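Local coordinates for protein WZI (Escherichia coli, PDB 2YNK) that acts as an outer-membrane beta-barrel lectin that binds carbohydrate and underpins assembly of the group 1 capsule, at residues A[78-83]-A[430-435]; A[173-178]-A[192-197]. All blocks are in the same frame, centred on the assembly; numbering follows the deposited sequence.

Interaction 1 of 2, residues A[78-83]-A[430-435]. With HEX (hexane), chain R.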
ATOM      1  N   ASP A  78      19.796 -10.555   2.360  1.00 57.56           N
ATOM      2  CA  ASP A  78      20.081  -9.141   2.123  1.00 59.70           C
ATOM      3  C   ASP A  78      18.805  -8.432   1.685  1.00 60.43           C
ATOM      4  O   ASP A  78      17.765  -9.057   1.470  1.00 62.08           O
ATOM      5  CB  ASP A  78      21.143  -8.994   1.013  1.00 62.31           C
ATOM      6  CG  ASP A  78      21.930  -7.674   1.079  1.00 63.16           C
ATOM      7  OD1 ASP A  78      21.586  -6.759   1.863  1.00 64.16           O
ATOM      8  OD2 ASP A  78      22.918  -7.559   0.320  1.00 66.14           O
ATOM      9  N   GLN A  79      18.900  -7.118   1.551  1.00 60.52           N
ATOM     10  CA  GLN A  79      17.837  -6.295   0.997  1.00 58.18           C
ATOM     11  C   GLN A  79      17.694  -6.591  -0.500  1.00 56.71           C
ATOM     12  O   GLN A  79      18.698  -6.706  -1.203  1.00 54.51           O
ATOM     13  CB  GLN A  79      18.211  -4.829   1.212  1.00 58.66           C
ATOM     14  CG  GLN A  79      17.119  -3.815   0.968  1.00 58.89           C
ATOM     15  CD  GLN A  79      17.548  -2.419   1.399  1.00 61.28           C
ATOM     16  OE1 GLN A  79      18.723  -2.178   1.688  1.00 59.58           O
ATOM     17  NE2 GLN A  79      16.586  -1.494   1.461  1.00 63.63           N
ATOM     18  N   PRO A  80      16.449  -6.740  -0.991  1.00 55.23           N
ATOM     19  CA  PRO A  80      16.267  -6.815  -2.437  1.00 54.91           C
ATOM     20  C   PRO A  80      16.875  -5.610  -3.157  1.00 55.30           C
ATOM     21  O   PRO A  80      16.956  -4.522  -2.596  1.00 56.69           O
ATOM     22  CB  PRO A  80      14.746  -6.826  -2.601  1.00 53.83           C
ATOM     23  CG  PRO A  80      14.232  -7.403  -1.339  1.00 53.43           C
ATOM     24  CD  PRO A  80      15.192  -6.985  -0.262  1.00 54.71           C
ATOM     25  N   GLY A  81      17.307  -5.818  -4.391  1.00 56.14           N
ATOM     26  CA  GLY A  81      17.930  -4.770  -5.177  1.00 56.03           C
ATOM     27  C   GLY A  81      16.889  -3.867  -5.791  1.00 56.71           C
ATOM     28  O   GLY A  81      17.084  -2.659  -5.854  1.00 59.60           O
ATOM     29  N   THR A  82      15.783  -4.449  -6.251  1.00 54.84           N
ATOM     30  CA  THR A  82      14.678  -3.674  -6.792  1.00 52.18           C
ATOM     31  C   THR A  82      13.750  -3.264  -5.651  1.00 51.35           C
ATOM     32  O   THR A  82      13.723  -3.919  -4.603  1.00 51.61           O
ATOM     33  CB  THR A  82      13.880  -4.484  -7.835  1.00 52.76           C
ATOM     34  OG1 THR A  82      13.145  -5.536  -7.189  1.00 52.17           O
ATOM     35  CG2 THR A  82      14.818  -5.072  -8.882  1.00 52.48           C
ATOM     36  N   PRO A  83      12.983  -2.179  -5.843  1.00 50.07           N
ATOM     37  CA  PRO A  83      11.953  -1.801  -4.878  1.00 49.48           C
ATOM     38  C   PRO A  83      10.804  -2.813  -4.869  1.00 48.37           C
ATOM     39  O   PRO A  83      10.627  -3.528  -5.850  1.00 47.20           O
ATOM     40  CB  PRO A  83      11.468  -0.452  -5.404  1.00 49.78           C
ATOM     41  CG  PRO A  83      11.735  -0.507  -6.870  1.00 49.43           C
ATOM     42  CD  PRO A  83      13.028  -1.246  -6.982  1.00 50.62           C
ATOM     43  N   SER A 430      11.035 -16.038  -1.158  1.00 56.08           N
ATOM     44  CA  SER A 430      11.360 -15.179  -2.291  1.00 53.34           C
ATOM     45  C   SER A 430      12.802 -15.426  -2.705  1.00 51.25           C
ATOM     46  O   SER A 430      13.638 -15.766  -1.875  1.00 51.45           O
ATOM     47  CB  SER A 430      11.147 -13.707  -1.931  1.00 52.84           C
ATOM     48  OG  SER A 430      10.866 -12.941  -3.097  1.00 54.84           O
ATOM     49  N   LEU A 431      13.069 -15.278  -3.996  1.00 50.57           N
ATOM     50  CA  LEU A 431      14.392 -15.489  -4.567  1.00 50.81           C
ATOM     51  C   LEU A 431      14.578 -14.481  -5.687  1.00 50.55           C
ATOM     52  O   LEU A 431      13.700 -14.347  -6.527  1.00 52.10           O
ATOM     53  CB  LEU A 431      14.486 -16.901  -5.127  1.00 51.37           C
ATOM     54  CG  LEU A 431      15.825 -17.316  -5.739  1.00 53.03           C
ATOM     55  CD1 LEU A 431      16.835 -17.668  -4.654  1.00 53.35           C
ATOM     56  CD2 LEU A 431      15.624 -18.486  -6.692  1.00 53.40           C
ATOM     57  N   TRP A 432      15.702 -13.774  -5.718  1.00 51.15           N
ATOM     58  CA  TRP A 432      15.864 -12.720  -6.727  1.00 52.33           C
ATOM     59  C   TRP A 432      17.267 -12.539  -7.250  1.00 53.67           C
ATOM     60  O   TRP A 432      18.236 -12.913  -6.591  1.00 54.03           O
ATOM     61  CB  TRP A 432      15.336 -11.398  -6.181  1.00 50.21           C
ATOM     62  CG  TRP A 432      16.085 -10.914  -4.967  1.00 50.49           C
ATOM     63  CD1 TRP A 432      17.266 -10.171  -4.932  1.00 49.73           C
ATOM     64  CD2 TRP A 432      15.741 -11.135  -3.557  1.00 49.92           C
ATOM     65  NE1 TRP A 432      17.650  -9.924  -3.641  1.00 48.13           N
ATOM     66  CE2 TRP A 432      16.790 -10.471  -2.771  1.00 47.57           C
ATOM     67  CE3 TRP A 432      14.714 -11.795  -2.894  1.00 49.41           C
ATOM     68  CZ2 TRP A 432      16.785 -10.473  -1.397  1.00 47.89           C
ATOM     69  CZ3 TRP A 432      14.722 -11.792  -1.497  1.00 50.01           C
ATOM     70  CH2 TRP A 432      15.739 -11.146  -0.767  1.00 49.67           C
ATOM     71  N   TYR A 433      17.358 -11.981  -8.460  1.00 53.57           N
ATOM     72  CA  TYR A 433      18.623 -11.579  -9.078  1.00 55.48           C
ATOM     73  C   TYR A 433      18.468 -10.177  -9.653  1.00 55.69           C
ATOM     74  O   TYR A 433      17.461  -9.888 -10.313  1.00 54.64           O
ATOM     75  CB  TYR A 433      19.056 -12.533 -10.201  1.00 57.34           C
ATOM     76  CG  TYR A 433      20.275 -12.029 -10.980  1.00 58.11           C
ATOM     77  CD1 TYR A 433      21.545 -12.071 -10.420  1.00 58.45           C
ATOM     78  CD2 TYR A 433      20.143 -11.506 -12.272  1.00 58.42           C
ATOM     79  CE1 TYR A 433      22.654 -11.612 -11.116  1.00 60.92           C
ATOM     80  CE2 TYR A 433      21.240 -11.053 -12.983  1.00 58.51           C
ATOM     81  CZ  TYR A 433      22.498 -11.099 -12.398  1.00 61.12           C
ATOM     82  OH  TYR A 433      23.605 -10.640 -13.076  1.00 59.17           O
ATOM     83  N   THR A 434      19.465  -9.323  -9.406  1.00 53.90           N
ATOM     84  CA  THR A 434      19.423  -7.936  -9.852  1.00 53.08           C
ATOM     85  C   THR A 434      20.724  -7.558 -10.515  1.00 53.75           C
ATOM     86  O   THR A 434      21.772  -7.561  -9.876  1.00 52.29           O
ATOM     87  CB  THR A 434      19.202  -6.942  -8.699  1.00 53.00           C
ATOM     88  OG1 THR A 434      18.114  -7.370  -7.869  1.00 54.80           O
ATOM     89  CG2 THR A 434      18.893  -5.572  -9.260  1.00 52.29           C
ATOM     90  N   ASN A 435      20.630  -7.249 -11.806  1.00 55.21           N
ATOM     91  CA  ASN A 435      21.705  -6.638 -12.573  1.00 55.22           C
ATOM     92  C   ASN A 435      21.749  -5.150 -12.208  1.00 55.59           C
ATOM     93  O   ASN A 435      20.781  -4.417 -12.447  1.00 52.89           O
ATOM     94  CB  ASN A 435      21.431  -6.819 -14.071  1.00 55.53           C
ATOM     95  CG  ASN A 435      22.685  -6.761 -14.920  1.00 58.13           C
ATOM     96  OD1 ASN A 435      23.470  -5.804 -14.859  1.00 59.31           O
ATOM     97  ND2 ASN A 435      22.869  -7.784 -15.744  1.00 59.83           N
TER
HETATM   98  C1  HEX R1017      20.452  -7.885 -18.722  1.00 73.94           C
HETATM   99  C2  HEX R1017      20.551  -9.203 -17.979  1.00 73.46           C
HETATM  100  C3  HEX R1017      19.466  -9.333 -16.906  1.00 71.70           C
HETATM  101  C4  HEX R1017      18.332 -10.277 -17.327  1.00 69.72           C
HETATM  102  C5  HEX R1017      17.527 -10.778 -16.127  1.00 66.53           C
HETATM  103  C6  HEX R1017      16.613  -9.697 -15.599  1.00 63.72           C
HETATM  104  O   HOH W   1      20.041  -8.830  -2.300  1.00 37.97           O

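Interaction 2 of 2, residues A[173-178]-A[192-197]. With HEX (hexane), chain S.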
ATOM      1  N   LEU A 173      -6.430   8.377  12.431  1.00 50.46           N
ATOM      2  CA  LEU A 173      -6.941   8.020  11.113  1.00 51.82           C
ATOM      3  C   LEU A 173      -8.459   7.786  11.181  1.00 50.41           C
ATOM      4  O   LEU A 173      -8.960   7.232  12.157  1.00 47.35           O
ATOM      5  CB  LEU A 173      -6.209   6.773  10.603  1.00 52.21           C
ATOM      6  CG  LEU A 173      -6.419   6.362   9.145  1.00 52.74           C
ATOM      7  CD1 LEU A 173      -5.220   5.548   8.691  1.00 51.18           C
ATOM      8  CD2 LEU A 173      -7.722   5.589   8.944  1.00 52.92           C
HETATM    9  N   MSE A 174      -9.173   8.230  10.151  1.00 51.93           N
HETATM   10  CA  MSE A 174     -10.625   8.168  10.141  1.00 54.51           C
HETATM   11  C   MSE A 174     -11.134   7.784   8.784  1.00 52.43           C
HETATM   12  O   MSE A 174     -10.592   8.222   7.772  1.00 50.02           O
HETATM   13  CB  MSE A 174     -11.214   9.494  10.599  1.00 60.41           C
HETATM   14  CG  MSE A 174     -12.377   9.216  11.550  1.00 67.85           C
HETATM   15 SE   MSE A 174     -13.256  10.887  12.122  1.00 80.08          SE
HETATM   16  CE  MSE A 174     -15.127  10.488  11.639  1.00 76.83           C
ATOM     17  N   GLN A 175     -12.195   6.968   8.779  1.00 51.08           N
ATOM     18  CA  GLN A 175     -12.753   6.333   7.574  1.00 50.75           C
ATOM     19  C   GLN A 175     -14.232   5.996   7.713  1.00 50.55           C
ATOM     20  O   GLN A 175     -14.726   5.847   8.823  1.00 48.33           O
ATOM     21  CB  GLN A 175     -12.071   4.995   7.348  1.00 48.91           C
ATOM     22  CG  GLN A 175     -10.746   5.083   6.665  1.00 49.00           C
ATOM     23  CD  GLN A 175     -10.162   3.727   6.381  1.00 48.70           C
ATOM     24  OE1 GLN A 175      -9.072   3.633   5.818  1.00 49.15           O
ATOM     25  NE2 GLN A 175     -10.880   2.667   6.758  1.00 46.27           N
ATOM     26  N   ARG A 176     -14.916   5.797   6.591  1.00 50.11           N
ATOM     27  CA  ARG A 176     -16.232   5.165   6.640  1.00 53.14           C
ATOM     28  C   ARG A 176     -16.051   3.689   6.961  1.00 52.54           C
ATOM     29  O   ARG A 176     -15.041   3.097   6.589  1.00 51.91           O
ATOM     30  CB  ARG A 176     -16.975   5.287   5.309  1.00 54.78           C
ATOM     31  CG  ARG A 176     -17.287   6.708   4.874  1.00 55.80           C
ATOM     32  CD  ARG A 176     -18.154   6.695   3.625  1.00 56.82           C
ATOM     33  NE  ARG A 176     -19.573   6.490   3.933  1.00 58.42           N
ATOM     34  CZ  ARG A 176     -20.514   6.218   3.031  1.00 58.57           C
ATOM     35  NH1 ARG A 176     -20.220   6.081   1.744  1.00 57.37           N
ATOM     36  NH2 ARG A 176     -21.767   6.061   3.428  1.00 61.28           N
ATOM     37  N   ALA A 177     -17.025   3.094   7.647  1.00 52.77           N
ATOM     38  CA  ALA A 177     -17.033   1.641   7.851  1.00 52.06           C
ATOM     39  C   ALA A 177     -17.650   1.012   6.612  1.00 52.91           C
ATOM     40  O   ALA A 177     -16.937   0.461   5.778  1.00 51.89           O
ATOM     41  CB  ALA A 177     -17.794   1.263   9.110  1.00 49.96           C
ATOM     42  N   GLU A 178     -18.971   1.119   6.475  1.00 56.63           N
ATOM     43  CA  GLU A 178     -19.640   0.737   5.231  1.00 58.64           C
ATOM     44  C   GLU A 178     -19.621   1.928   4.291  1.00 58.00           C
ATOM     45  O   GLU A 178     -19.762   3.069   4.736  1.00 59.19           O
ATOM     46  CB  GLU A 178     -21.072   0.287   5.483  1.00 60.90           C
ATOM     47  CG  GLU A 178     -21.182  -1.177   5.856  1.00 62.95           C
ATOM     48  CD  GLU A 178     -22.621  -1.635   5.985  1.00 65.46           C
ATOM     49  OE1 GLU A 178     -23.417  -1.408   5.046  1.00 69.17           O
ATOM     50  OE2 GLU A 178     -22.958  -2.228   7.028  1.00 67.78           O
ATOM     51  N   PRO A 192     -20.734   4.311  -4.638  1.00 55.56           N
ATOM     52  CA  PRO A 192     -19.972   4.020  -3.431  1.00 54.20           C
ATOM     53  C   PRO A 192     -18.810   4.985  -3.340  1.00 52.85           C
ATOM     54  O   PRO A 192     -18.120   5.218  -4.336  1.00 51.41           O
ATOM     55  CB  PRO A 192     -19.468   2.584  -3.652  1.00 54.39           C
ATOM     56  CG  PRO A 192     -20.342   2.022  -4.722  1.00 55.62           C
ATOM     57  CD  PRO A 192     -20.668   3.197  -5.598  1.00 56.51           C
ATOM     58  N   TRP A 193     -18.633   5.570  -2.166  1.00 51.39           N
ATOM     59  CA  TRP A 193     -17.638   6.587  -1.974  1.00 50.79           C
ATOM     60  C   TRP A 193     -16.986   6.383  -0.641  1.00 50.93           C
ATOM     61  O   TRP A 193     -17.553   5.723   0.234  1.00 50.53           O
ATOM     62  CB  TRP A 193     -18.267   7.972  -2.093  1.00 51.62           C
ATOM     63  CG  TRP A 193     -19.155   8.360  -0.943  1.00 52.13           C
ATOM     64  CD1 TRP A 193     -20.517   8.134  -0.816  1.00 53.87           C
ATOM     65  CD2 TRP A 193     -18.772   9.064   0.280  1.00 53.16           C
ATOM     66  NE1 TRP A 193     -20.984   8.626   0.370  1.00 54.74           N
ATOM     67  CE2 TRP A 193     -19.993   9.194   1.075  1.00 53.64           C
ATOM     68  CE3 TRP A 193     -17.580   9.573   0.787  1.00 53.40           C
ATOM     69  CZ2 TRP A 193     -20.003   9.811   2.308  1.00 53.64           C
ATOM     70  CZ3 TRP A 193     -17.602  10.202   2.037  1.00 52.81           C
ATOM     71  CH2 TRP A 193     -18.785  10.316   2.777  1.00 53.62           C
ATOM     72  N   GLN A 194     -15.777   6.924  -0.488  1.00 48.67           N
ATOM     73  CA  GLN A 194     -15.015   6.767   0.739  1.00 48.30           C
ATOM     74  C   GLN A 194     -14.050   7.926   0.964  1.00 50.14           C
ATOM     75  O   GLN A 194     -13.472   8.478   0.012  1.00 48.65           O
ATOM     76  CB  GLN A 194     -14.245   5.448   0.710  1.00 46.44           C
ATOM     77  CG  GLN A 194     -13.177   5.273   1.788  1.00 44.63           C
ATOM     78  CD  GLN A 194     -13.738   5.189   3.201  1.00 44.17           C
ATOM     79  OE1 GLN A 194     -14.476   6.069   3.651  1.00 42.77           O
ATOM     80  NE2 GLN A 194     -13.354   4.139   3.922  1.00 42.81           N
ATOM     81  N   TYR A 195     -13.890   8.284   2.236  1.00 50.64           N
ATOM     82  CA  TYR A 195     -12.918   9.265   2.642  1.00 50.69           C
ATOM     83  C   TYR A 195     -11.915   8.612   3.579  1.00 50.55           C
ATOM     84  O   TYR A 195     -12.225   7.655   4.290  1.00 48.35           O
ATOM     85  CB  TYR A 195     -13.600  10.460   3.319  1.00 52.18           C
ATOM     86  CG  TYR A 195     -14.018  10.214   4.750  1.00 54.40           C
ATOM     87  CD1 TYR A 195     -15.258   9.669   5.047  1.00 56.33           C
ATOM     88  CD2 TYR A 195     -13.173  10.531   5.810  1.00 55.47           C
ATOM     89  CE1 TYR A 195     -15.647   9.440   6.356  1.00 57.28           C
ATOM     90  CE2 TYR A 195     -13.552  10.303   7.123  1.00 56.78           C
ATOM     91  CZ  TYR A 195     -14.789   9.752   7.391  1.00 57.89           C
ATOM     92  OH  TYR A 195     -15.168   9.526   8.696  1.00 59.90           O
ATOM     93  N   GLN A 196     -10.694   9.131   3.559  1.00 52.02           N
ATOM     94  CA  GLN A 196      -9.727   8.843   4.612  1.00 50.55           C
ATOM     95  C   GLN A 196      -9.054  10.139   4.998  1.00 51.04           C
ATOM     96  O   GLN A 196      -8.584  10.884   4.139  1.00 53.46           O
ATOM     97  CB  GLN A 196      -8.689   7.818   4.153  1.00 49.66           C
ATOM     98  CG  GLN A 196      -7.914   7.195   5.303  1.00 49.45           C
ATOM     99  CD  GLN A 196      -6.797   6.302   4.827  1.00 49.18           C
ATOM    100  OE1 GLN A 196      -5.664   6.754   4.629  1.00 50.09           O
ATOM    101  NE2 GLN A 196      -7.105   5.035   4.621  1.00 48.40           N
ATOM    102  N   ILE A 197      -9.029  10.430   6.289  1.00 51.89           N
ATOM    103  CA  ILE A 197      -8.283  11.581   6.780  1.00 51.36           C
ATOM    104  C   ILE A 197      -7.268  11.050   7.765  1.00 50.03           C
ATOM    105  O   ILE A 197      -7.561  10.101   8.490  1.00 47.29           O
ATOM    106  CB  ILE A 197      -9.199  12.650   7.420  1.00 51.68           C
ATOM    107  CG1 ILE A 197      -9.909  12.112   8.663  1.00 51.61           C
ATOM    108  CG2 ILE A 197     -10.234  13.130   6.408  1.00 51.86           C
ATOM    109  CD1 ILE A 197     -10.957  13.058   9.214  1.00 52.09           C
TER
HETATM  110  C1  HEX S1018     -15.437  13.921   7.318  1.00 67.72           C
HETATM  111  C2  HEX S1018     -16.464  13.029   7.998  1.00 71.52           C
HETATM  112  C3  HEX S1018     -17.612  12.626   7.064  1.00 70.10           C
HETATM  113  C4  HEX S1018     -18.856  12.267   7.877  1.00 71.51           C
HETATM  114  C5  HEX S1018     -20.082  11.954   7.018  1.00 70.86           C
HETATM  115  C6  HEX S1018     -21.323  11.853   7.887  1.00 67.89           C

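Interaction 1 of 2, residues A[78-83]-A[430-435]
The shortest polar link between Gln79 and Trp432 runs through a water, which donates to Gln79 O at 2.7 Å and accepts from Trp432 NE1 at 3.0 Å. No direct hydrogen bond joins the two segments, so this bridge is the polar element of a loop-on-barrel contact. Strand 425-435 is a stave of the closed antiparallel beta-barrel, and residues 78-83, from the loop that follows strand 69-76, lie against it. Trp432 and Thr434 point toward the loop, whereas Leu431, just before Trp432, touches a dodecane, consistent with the loop lying on the inner side of the barrel wall.

The indole carries most of the contact. Its CG sits between the backbone N and the carbonyl carbon (chi1 62°), and Pro80 and Asp78 locate the ring against the loop. Pro80 covers one face: its CG stands 4.1 Å from the centroid of the Trp432 six-membered ring and 15° off the ring normal, a CH-pi geometry. Pro80 CA lies over the same face of the indole, offset toward the rim and 3.6 Å from Trp432 NE1. In the ring plane, at the edge, Asp78 O comes 3.3 Å from Trp432 CZ2, while the water occupies the NE1 edge.

The loop is also held beyond the indole. Asp78 OD1 accepts from Gln79 N, which approaches from above the carboxylate plane, and Asp78 OD2 accepts from Asp442 N; the Gln79 amide reaches Tyr357 OH. Farther along the strand, Thr434 keeps OG1 beside its own backbone N, and that oxygen lies 3.7 Å from Gly81 CA. The threonine methyls complete the contact, with Thr82 CG2 resting 4.1 Å from Thr434 CG2.

Interaction 2 of 2, residues A[173-178]-A[192-197]
Arg176 and Trp193 meet through two torsions: the arginine chain bends at chi3 (82°), which sets NE, and Trp193 CG lies between its backbone N and carbonyl carbon (chi1 72°). The guanidinium lies flat on the indole, planes 19° apart and centres 4.0 Å apart, with the cation off-centre over the five-membered ring. Arg176 NH1 also donates to Trp193 O at 3.1 Å and to Ala180 O.

This is the end of an antiparallel pairing between neighbouring barrel strands. Met174, a selenomethionine, and Ile197 form a hydrogen-bonded pair, with Met174 N to Ile197 O at 3.0 Å and Ile197 N to Met174 O at 3.1 Å. Next to Arg176 a side chain takes over: Gln194 OE1 accepts from Arg176 N at 3.0 Å and from Tyr195 N, while its NE2 donates weakly to Arg176 O. Gln196 NE2 donates to Gln175 OE1 at 2.7 Å, their amides nearly coplanar; Gln196 OE1 serves Trp152 and Gln150.

The Tyr195 ring has Gln175 CA over one face and a hexane over the other. Aromatic surface thus meets alkyl chains while glutamine amides bond across the strand pair, and the stacked indole and two carbonyl acceptors would favour a charged Arg176.

How the interactions relate
Both interactions belong to the same closed antiparallel barrel, on opposite sides of the chain's centre, with centres 35 Å apart and nearest atoms about 21 Å apart. Along the chain, interaction 2 is nested inside the span closed by interaction 1. They differ in kind: 173-178 with 192-197 pairs the consecutive strands 170-176 and 193-201, whereas 78-83 with 430-435 brings the loop after strand 69-76 onto strand 425-435, next to the last strand, 444-454. One therefore builds the wall locally, and the other joins early and late parts of the sequence near barrel closure. Bound alkanes near both are consistent with a lipid-facing exterior.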